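Particle-associated glycoside hydrolase (Acinetobacter phage Fri1, PDB 6C72) probably degrades the capsular polysaccharide of Acinetobacter baumannii as a trimeric phage tailspike, helping the virus enter its host. Local coordinates at residues Tyr245-Asp250 with Ala273-His278; Val189-Glu194 with Lys223-Ser228; Cys277-Phe282 with Val312-Leu317. All blocks are in the same frame, centred on the assembly; numbering follows the deposited sequence.

Overall arrangement
All three interactions join successive coils of one parallel beta-helix, and all touch the second subunit of the trimer. Interactions 1 and 2 are direct neighbours, with centres about 10 Å apart. Strand 244-247 pairs with strand 220-224: Ile224 N is 2.7 Å from Tyr245 O, a probable hydrogen bond. Interactions 1 and 3 are also about 10 Å apart between centres. They share Cys277 and His278, and Val312 packs on the backbone around Val275. Interactions 2 and 3 do not touch, with centres about 16 Å apart. His278 binds a zinc ion. Tyr313 OH lies 5.0 Å from this ion, and the nearest atom of the Tyr276 side chain about 8 Å.

Interaction 1 of 3, residues Tyr245-Asp250 with Ala273-His278; sequences YIRGKD and ALVYCH. With ZN (zinc ion), chain H.
Tyr245-Arg247 and Ala273-Val275 are parallel strands on successive coils of the beta-helix that forms the body of this tailspike. A beta bulge breaks their regular pairing between Ile246 and Arg247. There Ile246 O accepts two consecutive N-H groups, from Val275 N at 2.9 Å and Tyr276 N at 3.1 Å. The first approaches almost in line with the carbonyl; the second is bent, with a C=O...N angle of 141°. Beyond the bulge, Gly248 N donates to Tyr276 O at 2.8 Å, in the carbonyl plane and on a lone pair. Gly248 O turns to Arg167 of the second subunit.

Ile246 and Leu274 lie side by side on one face of the sheet. Ile246 CD1 meets Leu274 CD2 at 3.6 Å. The other branch, Ile246 CG2, rests on Cys277 CB at 3.6 Å, beyond the corner in the chain. The two branches of Val275 divide between two partners. CG2 lies 3.5 Å from Tyr245 CE1, while CG1 packs on CG and CD of Arg247. The Arg247 chain is extended as far as NE, which forms a salt bridge with Asp310.

Tyr276 CG is anti to its backbone N (chi1 -173°). The ring runs out past Gly248 and Lys249, and CD2 comes within 3.2 Å of Gly248 O. The carboxylate of Asp250 stands 76° from the ring plane. Its OD1, also bound by Thr309, accepts the Tyr276 hydroxyl at the ring edge. Tyr276 OH meets Asp250 OD1 at 2.7 Å on the anti side, somewhat out of the carboxylate plane.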
loop_
_atom_site.group_PDB
_atom_site.type_symbol
_atom_site.label_atom_id
_atom_site.label_comp_id
_atom_site.label_asym_id
_atom_site.label_seq_id
_atom_site.Cartn_x
_atom_site.Cartn_y
_atom_site.Cartn_z
ATOM N N TYR A 245 -25.525 1.842 -0.065
ATOM C CA TYR A 245 -25.583 3.174 -0.658
ATOM C C TYR A 245 -24.984 4.158 0.337
ATOM O O TYR A 245 -25.455 4.258 1.475
ATOM C CB TYR A 245 -27.025 3.541 -1.002
ATOM C CG TYR A 245 -27.234 4.882 -1.674
ATOM C CD1 TYR A 245 -27.230 4.994 -3.054
ATOM C CD2 TYR A 245 -27.482 6.028 -0.925
ATOM C CE1 TYR A 245 -27.445 6.204 -3.681
ATOM C CE2 TYR A 245 -27.698 7.254 -1.539
ATOM C CZ TYR A 245 -27.677 7.334 -2.922
ATOM O OH TYR A 245 -27.898 8.548 -3.543
ATOM N N ILE A 246 -23.934 4.865 -0.067
ATOM C CA ILE A 246 -23.205 5.736 0.844
ATOM C C ILE A 246 -23.256 7.158 0.307
ATOM O O ILE A 246 -22.638 7.469 -0.724
ATOM C CB ILE A 246 -21.764 5.272 1.031
ATOM C CG1 ILE A 246 -21.743 3.765 1.379
ATOM C CG2 ILE A 246 -21.091 6.142 2.074
ATOM C CD1 ILE A 246 -20.384 3.234 1.778
ATOM N N ARG A 247 -23.934 8.040 1.032
ATOM C CA ARG A 247 -24.020 9.434 0.613
ATOM C C ARG A 247 -24.086 10.307 1.857
ATOM O O ARG A 247 -25.114 10.339 2.535
ATOM C CB ARG A 247 -25.237 9.652 -0.280
ATOM C CG ARG A 247 -25.292 11.034 -0.863
ATOM C CD ARG A 247 -26.563 11.336 -1.608
ATOM N NE ARG A 247 -26.382 12.592 -2.305
ATOM C CZ ARG A 247 -27.364 13.356 -2.768
ATOM N NH1 ARG A 247 -28.629 12.987 -2.600
ATOM N NH2 ARG A 247 -27.072 14.499 -3.393
ATOM N N GLY A 248 -23.004 11.026 2.146
ATOM C CA GLY A 248 -22.994 11.952 3.259
ATOM C C GLY A 248 -23.637 13.284 2.895
ATOM O O GLY A 248 -24.272 13.447 1.850
ATOM N N LYS A 249 -23.449 14.258 3.784
ATOM C CA LYS A 249 -23.961 15.601 3.571
ATOM C C LYS A 249 -22.846 16.621 3.751
ATOM O O LYS A 249 -21.803 16.338 4.353
ATOM C CB LYS A 249 -25.121 15.925 4.523
ATOM C CG LYS A 249 -26.317 15.035 4.347
ATOM C CD LYS A 249 -27.454 15.448 5.279
ATOM C CE LYS A 249 -28.637 14.494 5.170
ATOM N NZ LYS A 249 -29.761 14.931 6.028
ATOM N N ASP A 250 -23.078 17.816 3.209
ATOM C CA ASP A 250 -22.101 18.883 3.341
ATOM C C ASP A 250 -21.842 19.182 4.811
ATOM O O ASP A 250 -22.764 19.233 5.626
ATOM C CB ASP A 250 -22.587 20.151 2.645
ATOM C CG ASP A 250 -22.591 20.030 1.132
ATOM O OD1 ASP A 250 -22.147 18.976 0.622
ATOM O OD2 ASP A 250 -23.005 21.007 0.454
ATOM N N ALA A 273 -23.452 1.364 -4.281
ATOM C CA ALA A 273 -23.126 2.658 -4.861
ATOM C C ALA A 273 -22.439 3.530 -3.825
ATOM O O ALA A 273 -22.867 3.586 -2.667
ATOM C CB ALA A 273 -24.370 3.372 -5.404
ATOM N N LEU A 274 -21.358 4.180 -4.247
ATOM C CA LEU A 274 -20.700 5.226 -3.480
ATOM C C LEU A 274 -21.030 6.541 -4.163
ATOM O O LEU A 274 -20.699 6.727 -5.340
ATOM C CB LEU A 274 -19.186 5.017 -3.415
ATOM C CG LEU A 274 -18.675 3.644 -2.964
ATOM C CD1 LEU A 274 -17.183 3.716 -2.683
ATOM C CD2 LEU A 274 -19.424 3.177 -1.736
ATOM N N VAL A 275 -21.655 7.458 -3.427
ATOM C CA VAL A 275 -22.179 8.692 -3.990
ATOM C C VAL A 275 -21.512 9.928 -3.396
ATOM O O VAL A 275 -21.214 10.885 -4.121
ATOM C CB VAL A 275 -23.707 8.756 -3.803
ATOM C CG1 VAL A 275 -24.271 10.041 -4.342
ATOM C CG2 VAL A 275 -24.358 7.545 -4.465
ATOM N N TYR A 276 -21.227 9.917 -2.092
ATOM C CA TYR A 276 -20.626 11.080 -1.435
ATOM C C TYR A 276 -19.950 10.561 -0.165
ATOM O O TYR A 276 -20.623 10.356 0.849
ATOM C CB TYR A 276 -21.686 12.130 -1.134
ATOM C CG TYR A 276 -21.225 13.483 -0.596
ATOM C CD1 TYR A 276 -19.884 13.771 -0.361
ATOM C CD2 TYR A 276 -22.167 14.470 -0.311
ATOM C CE1 TYR A 276 -19.502 15.002 0.139
ATOM C CE2 TYR A 276 -21.803 15.699 0.192
ATOM C CZ TYR A 276 -20.478 15.970 0.418
ATOM O OH TYR A 276 -20.135 17.217 0.914
ATOM N N CYS A 277 -18.637 10.331 -0.239
ATOM C CA CYS A 277 -17.888 9.717 0.854
ATOM C C CYS A 277 -16.420 9.676 0.460
ATOM O O CYS A 277 -16.066 9.848 -0.709
ATOM C CB CYS A 277 -18.389 8.305 1.172
ATOM S SG CYS A 277 -18.427 7.175 -0.268
ATOM N N HIS A 278 -15.563 9.438 1.449
ATOM C CA HIS A 278 -14.161 9.200 1.142
ATOM C C HIS A 278 -13.581 8.209 2.143
ATOM O O HIS A 278 -14.165 7.940 3.196
ATOM C CB HIS A 278 -13.335 10.511 1.076
ATOM C CG HIS A 278 -13.184 11.233 2.383
ATOM N ND1 HIS A 278 -12.092 11.061 3.207
ATOM C CD2 HIS A 278 -13.959 12.168 2.983
ATOM C CE1 HIS A 278 -12.213 11.835 4.270
ATOM N NE2 HIS A 278 -13.335 12.519 4.156
HETATM ZN ZN ZN H . -14.072 13.826 5.545
HETATM O O HOH W 1 -15.946 14.300 4.745
HETATM O O HOH W 2 -12.664 15.522 5.033
HETATM O O HOH W 3 -14.704 15.642 6.812
HETATM O O HOH W 4 -13.321 12.984 7.530
#

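Interaction 2 of 3, residues Val189-Glu194 with Lys223-Ser228; sequences VYLVPE and KIIGDS
Ile225 meets the chain at Val192-Glu194 where two parallel strands of neighbouring beta-helix coils, Leu191-Val192 and Lys223-Ile224, run into loops. Its CB sits 3.2 Å from Val192 O and also faces Glu194 N. CG1 stays near Val192 O. CG2, anti to the backbone N, lies 3.6 Å from Glu194 OE1 and packs on Glu194 CB. The tip also touches this OE1. Ile225 CD1 lies 4.0 Å from Leu191 CD1. Ile225 and Glu194 thus lie side by side. Glu194 bends at chi2 (-87°), and its OE2 forms a salt bridge with Lys249 and accepts from Val170 and Gln171 of the second subunit.

Leu191 CD1 also rests on the extended Lys223 chain, 3.8 Å from Lys223 CD. On the other face, Val192 CG2 meets Ile224 CG1. The backbones are joined by Lys223 N to Tyr190 O and by Val192 N to Lys223 O, the latter at 2.8 Å. Where the strands end, Val192 O accepts two hydrogen bonds. Ile225 N approaches in the carbonyl plane at 2.7 Å. Gly226 N, 2.9 Å from Val192 O, comes from above that plane.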
loop_
_atom_site.group_PDB
_atom_site.type_symbol
_atom_site.label_atom_id
_atom_site.label_comp_id
_atom_site.label_asym_id
_atom_site.label_seq_id
_atom_site.Cartn_x
_atom_site.Cartn_y
_atom_site.Cartn_z
ATOM N N VAL A 189 -33.408 -0.531 4.925
ATOM C CA VAL A 189 -33.423 -1.380 6.111
ATOM C C VAL A 189 -32.692 -0.698 7.259
ATOM O O VAL A 189 -33.235 -0.554 8.364
ATOM C CB VAL A 189 -32.799 -2.759 5.816
ATOM C CG1 VAL A 189 -32.863 -3.643 7.061
ATOM C CG2 VAL A 189 -33.477 -3.444 4.640
ATOM N N TYR A 190 -31.469 -0.233 6.995
ATOM C CA TYR A 190 -30.551 0.274 8.012
ATOM C C TYR A 190 -30.030 1.643 7.569
ATOM O O TYR A 190 -29.160 1.735 6.698
ATOM C CB TYR A 190 -29.403 -0.710 8.217
ATOM C CG TYR A 190 -28.640 -0.552 9.514
ATOM C CD1 TYR A 190 -29.231 0.034 10.635
ATOM C CD2 TYR A 190 -27.307 -0.985 9.613
ATOM C CE1 TYR A 190 -28.531 0.159 11.828
ATOM C CE2 TYR A 190 -26.587 -0.854 10.798
ATOM C CZ TYR A 190 -27.204 -0.287 11.901
ATOM O OH TYR A 190 -26.496 -0.165 13.075
ATOM N N LEU A 191 -30.553 2.708 8.161
ATOM C CA LEU A 191 -30.144 4.071 7.841
ATOM C C LEU A 191 -29.120 4.568 8.856
ATOM O O LEU A 191 -29.356 4.514 10.066
ATOM C CB LEU A 191 -31.353 5.004 7.810
ATOM C CG LEU A 191 -31.087 6.500 7.612
ATOM C CD1 LEU A 191 -30.487 6.791 6.244
ATOM C CD2 LEU A 191 -32.360 7.304 7.855
ATOM N N VAL A 192 -27.983 5.039 8.368
ATOM C CA VAL A 192 -26.991 5.613 9.267
ATOM C C VAL A 192 -27.005 7.125 9.082
ATOM O O VAL A 192 -26.346 7.636 8.168
ATOM C CB VAL A 192 -25.596 5.036 9.016
ATOM C CG1 VAL A 192 -24.665 5.473 10.115
ATOM C CG2 VAL A 192 -25.655 3.509 8.898
ATOM N N PRO A 193 -27.725 7.870 9.926
ATOM C CA PRO A 193 -27.865 9.317 9.723
ATOM C C PRO A 193 -26.524 10.022 9.802
ATOM O O PRO A 193 -25.536 9.481 10.302
ATOM C CB PRO A 193 -28.768 9.768 10.882
ATOM C CG PRO A 193 -29.426 8.559 11.355
ATOM C CD PRO A 193 -28.460 7.410 11.111
ATOM N N GLU A 194 -26.514 11.265 9.324
ATOM C CA GLU A 194 -25.344 12.109 9.506
ATOM C C GLU A 194 -25.074 12.294 10.995
ATOM O O GLU A 194 -25.986 12.240 11.824
ATOM C CB GLU A 194 -25.528 13.458 8.808
ATOM C CG GLU A 194 -26.682 14.311 9.350
ATOM C CD GLU A 194 -28.014 13.994 8.692
ATOM O OE1 GLU A 194 -28.127 12.889 8.105
ATOM O OE2 GLU A 194 -28.933 14.848 8.767
ATOM N N LYS A 223 -27.980 2.297 3.940
ATOM C CA LYS A 223 -27.794 3.660 3.459
ATOM C C LYS A 223 -26.974 4.405 4.501
ATOM O O LYS A 223 -27.413 4.552 5.647
ATOM C CB LYS A 223 -29.136 4.362 3.215
ATOM C CG LYS A 223 -28.993 5.808 2.807
ATOM C CD LYS A 223 -30.320 6.517 2.498
ATOM C CE LYS A 223 -30.011 7.977 2.124
ATOM N NZ LYS A 223 -31.198 8.866 1.886
ATOM N N ILE A 224 -25.787 4.859 4.113
ATOM C CA ILE A 224 -24.834 5.455 5.044
ATOM C C ILE A 224 -24.731 6.948 4.773
ATOM O O ILE A 224 -24.336 7.364 3.677
ATOM C CB ILE A 224 -23.460 4.783 4.951
ATOM C CG1 ILE A 224 -23.572 3.294 5.302
ATOM C CG2 ILE A 224 -22.488 5.467 5.884
ATOM C CD1 ILE A 224 -22.233 2.533 5.131
ATOM N N ILE A 225 -25.108 7.748 5.767
ATOM C CA ILE A 225 -24.802 9.175 5.789
ATOM C C ILE A 225 -23.768 9.507 6.852
ATOM O O ILE A 225 -23.044 10.501 6.699
ATOM C CB ILE A 225 -26.074 10.024 6.013
ATOM C CG1 ILE A 225 -27.251 9.477 5.210
ATOM C CG2 ILE A 225 -25.848 11.506 5.670
ATOM C CD1 ILE A 225 -28.540 10.228 5.503
ATOM N N GLY A 226 -23.657 8.696 7.907
ATOM C CA GLY A 226 -22.750 8.953 9.002
ATOM C C GLY A 226 -21.324 8.533 8.696
ATOM O O GLY A 226 -20.922 8.362 7.544
ATOM N N ASP A 227 -20.562 8.343 9.766
ATOM C CA ASP A 227 -19.110 8.263 9.723
ATOM C C ASP A 227 -18.626 7.004 10.431
ATOM O O ASP A 227 -19.223 6.565 11.413
ATOM C CB ASP A 227 -18.505 9.508 10.389
ATOM C CG ASP A 227 -17.025 9.612 10.193
ATOM O OD1 ASP A 227 -16.568 9.828 9.040
ATOM O OD2 ASP A 227 -16.311 9.445 11.212
ATOM N N SER A 228 -17.535 6.430 9.920
ATOM C CA SER A 228 -16.859 5.268 10.520
ATOM C C SER A 228 -17.821 4.100 10.758
ATOM O O SER A 228 -17.947 3.571 11.862
ATOM C CB SER A 228 -16.142 5.645 11.817
ATOM O OG SER A 228 -15.104 6.575 11.570
#

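Interaction 3 of 3, residues Cys277-Phe282 with Val312-Leu317. With ZN (zinc ion), chain H.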
loop_
_atom_site.group_PDB
_atom_site.type_symbol
_atom_site.label_atom_id
_atom_site.label_comp_id
_atom_site.label_asym_id
_atom_site.label_seq_id
_atom_site.Cartn_x
_atom_site.Cartn_y
_atom_site.Cartn_z
ATOM N N CYS A 277 -18.637 10.331 -0.239
ATOM C CA CYS A 277 -17.888 9.717 0.854
ATOM C C CYS A 277 -16.420 9.676 0.460
ATOM O O CYS A 277 -16.066 9.848 -0.709
ATOM C CB CYS A 277 -18.389 8.305 1.172
ATOM S SG CYS A 277 -18.427 7.175 -0.268
ATOM N N HIS A 278 -15.563 9.438 1.449
ATOM C CA HIS A 278 -14.161 9.200 1.142
ATOM C C HIS A 278 -13.581 8.209 2.143
ATOM O O HIS A 278 -14.165 7.940 3.196
ATOM C CB HIS A 278 -13.335 10.511 1.076
ATOM C CG HIS A 278 -13.184 11.233 2.383
ATOM N ND1 HIS A 278 -12.092 11.061 3.207
ATOM C CD2 HIS A 278 -13.959 12.168 2.983
ATOM C CE1 HIS A 278 -12.213 11.835 4.270
ATOM N NE2 HIS A 278 -13.335 12.519 4.156
ATOM N N ASP A 279 -12.446 7.622 1.753
ATOM C CA ASP A 279 -11.687 6.655 2.547
ATOM C C ASP A 279 -12.554 5.447 2.919
ATOM O O ASP A 279 -12.892 5.205 4.075
ATOM C CB ASP A 279 -11.070 7.330 3.773
ATOM C CG ASP A 279 -9.832 8.150 3.416
ATOM O OD1 ASP A 279 -9.946 9.353 3.062
ATOM O OD2 ASP A 279 -8.729 7.570 3.470
ATOM N N VAL A 280 -12.877 4.673 1.887
ATOM C CA VAL A 280 -13.683 3.470 2.011
ATOM C C VAL A 280 -12.865 2.272 1.551
ATOM O O VAL A 280 -12.176 2.334 0.527
ATOM C CB VAL A 280 -14.975 3.592 1.181
ATOM C CG1 VAL A 280 -15.868 2.349 1.371
ATOM C CG2 VAL A 280 -15.693 4.882 1.529
ATOM N N THR A 281 -12.938 1.178 2.303
ATOM C CA THR A 281 -12.196 -0.022 1.950
ATOM C C THR A 281 -13.126 -1.228 1.911
ATOM O O THR A 281 -13.879 -1.474 2.859
ATOM C CB THR A 281 -11.042 -0.269 2.926
ATOM O OG1 THR A 281 -10.107 0.808 2.830
ATOM C CG2 THR A 281 -10.329 -1.570 2.595
ATOM N N PHE A 282 -13.051 -1.975 0.819
ATOM C CA PHE A 282 -13.677 -3.281 0.694
ATOM C C PHE A 282 -12.569 -4.321 0.621
ATOM O O PHE A 282 -11.663 -4.201 -0.205
ATOM C CB PHE A 282 -14.557 -3.356 -0.555
ATOM C CG PHE A 282 -15.715 -2.394 -0.550
ATOM C CD1 PHE A 282 -15.565 -1.098 -1.041
ATOM C CD2 PHE A 282 -16.961 -2.786 -0.077
ATOM C CE1 PHE A 282 -16.639 -0.203 -1.055
ATOM C CE2 PHE A 282 -18.032 -1.900 -0.088
ATOM C CZ PHE A 282 -17.870 -0.605 -0.575
ATOM N N VAL A 312 -16.586 11.547 -4.334
ATOM C CA VAL A 312 -16.091 10.266 -3.839
ATOM C C VAL A 312 -14.617 10.146 -4.169
ATOM O O VAL A 312 -14.216 10.375 -5.312
ATOM C CB VAL A 312 -16.851 9.064 -4.424
ATOM C CG1 VAL A 312 -16.206 7.780 -3.924
ATOM C CG2 VAL A 312 -18.301 9.117 -3.995
ATOM N N TYR A 313 -13.814 9.791 -3.174
ATOM C CA TYR A 313 -12.391 9.634 -3.404
ATOM C C TYR A 313 -11.817 8.768 -2.293
ATOM O O TYR A 313 -12.449 8.572 -1.258
ATOM C CB TYR A 313 -11.680 10.998 -3.497
ATOM C CG TYR A 313 -11.939 11.945 -2.348
ATOM C CD1 TYR A 313 -13.099 12.714 -2.299
ATOM C CD2 TYR A 313 -11.016 12.078 -1.310
ATOM C CE1 TYR A 313 -13.339 13.575 -1.255
ATOM C CE2 TYR A 313 -11.252 12.945 -0.258
ATOM C CZ TYR A 313 -12.418 13.690 -0.235
ATOM O OH TYR A 313 -12.669 14.556 0.816
ATOM N N ASN A 314 -10.614 8.234 -2.532
ATOM C CA ASN A 314 -9.904 7.373 -1.581
ATOM C C ASN A 314 -10.709 6.097 -1.305
ATOM O O ASN A 314 -11.238 5.878 -0.222
ATOM C CB ASN A 314 -9.597 8.130 -0.272
ATOM C CG ASN A 314 -8.838 9.458 -0.503
ATOM O OD1 ASN A 314 -8.278 9.689 -1.578
ATOM N ND2 ASN A 314 -8.777 10.304 0.526
ATOM N N VAL A 315 -10.779 5.244 -2.325
ATOM C CA VAL A 315 -11.497 3.980 -2.244
ATOM C C VAL A 315 -10.540 2.859 -2.608
ATOM O O VAL A 315 -9.844 2.939 -3.627
ATOM C CB VAL A 315 -12.728 3.956 -3.168
ATOM C CG1 VAL A 315 -13.479 2.631 -3.022
ATOM C CG2 VAL A 315 -13.641 5.156 -2.865
ATOM N N THR A 316 -10.498 1.822 -1.779
ATOM C CA THR A 316 -9.617 0.694 -2.025
ATOM C C THR A 316 -10.430 -0.588 -2.020
ATOM O O THR A 316 -11.106 -0.901 -1.031
ATOM C CB THR A 316 -8.493 0.640 -0.989
ATOM O OG1 THR A 316 -7.793 1.889 -0.990
ATOM C CG2 THR A 316 -7.504 -0.460 -1.322
ATOM N N LEU A 317 -10.335 -1.340 -3.108
ATOM C CA LEU A 317 -10.986 -2.635 -3.247
ATOM C C LEU A 317 -9.894 -3.708 -3.347
ATOM O O LEU A 317 -9.175 -3.782 -4.353
ATOM C CB LEU A 317 -11.896 -2.625 -4.470
ATOM C CG LEU A 317 -12.918 -1.488 -4.388
ATOM C CD1 LEU A 317 -12.669 -0.388 -5.435
ATOM C CD2 LEU A 317 -14.354 -2.012 -4.458
HETATM ZN ZN ZN H . -14.072 13.826 5.545
HETATM O O HOH W 5 -9.397 3.343 0.668
HETATM O O HOH W 1 -15.946 14.300 4.745
HETATM O O HOH W 2 -12.664 15.522 5.033
HETATM O O HOH W 3 -14.704 15.642 6.812
HETATM O O HOH W 4 -13.321 12.984 7.530
#
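Asp279 OD1 is gripped by two donors, one from the residue before it and one from the next coil. Asn314 ND2 reaches it across the contact at 2.9 Å, in the amide plane but above the carboxylate plane. His278 ND1 gives its hydrogen to the same OD1 at 2.7 Å, in the imidazole plane and on the anti lone pair. Asp279 and Asn314 lie side by side at a corner of the beta-helix, with carboxylate and amide planes 75° apart. Asp279 OD2 accepts a hydrogen bond from Asn352 of the second subunit, and Asn314 OD1 one from Asn347.

Just before the corner, His278 and Tyr313 run side by side. Their first torsions place both CG atoms between backbone N and carbonyl carbon. The ring planes are only 2° apart but slid, so they barely overlap. It is His278 CB that sits over the centre of the Tyr313 ring, 3.5 Å from the centroid, in a CH-pi contact. Tyr313 OH in turn lies over the rim of the imidazole face.

After the corner the parallel pairing is regular: Val280 N bonds to Asn314 O, Thr316 N to Val280 O and Phe282 N to Thr316 O. A water donates to Val280 O and hydrogen-bonds Thr316 OG1 at 2.7 Å. On the opposite face, Phe282 CD1 packs on Leu317 CD2 at 3.7 Å.

His278 NE2 binds the zinc ion at 2.0 Å, and four waters complete its shell. With ND1 tied to Asp279, the ring's rotation is fixed and NE2 is directed at the metal. Asp279 is the second-shell residue, and the bond from Asn314 ND2 helps hold its carboxylate. That carboxylate probably makes the imidazole a stronger zinc ligand.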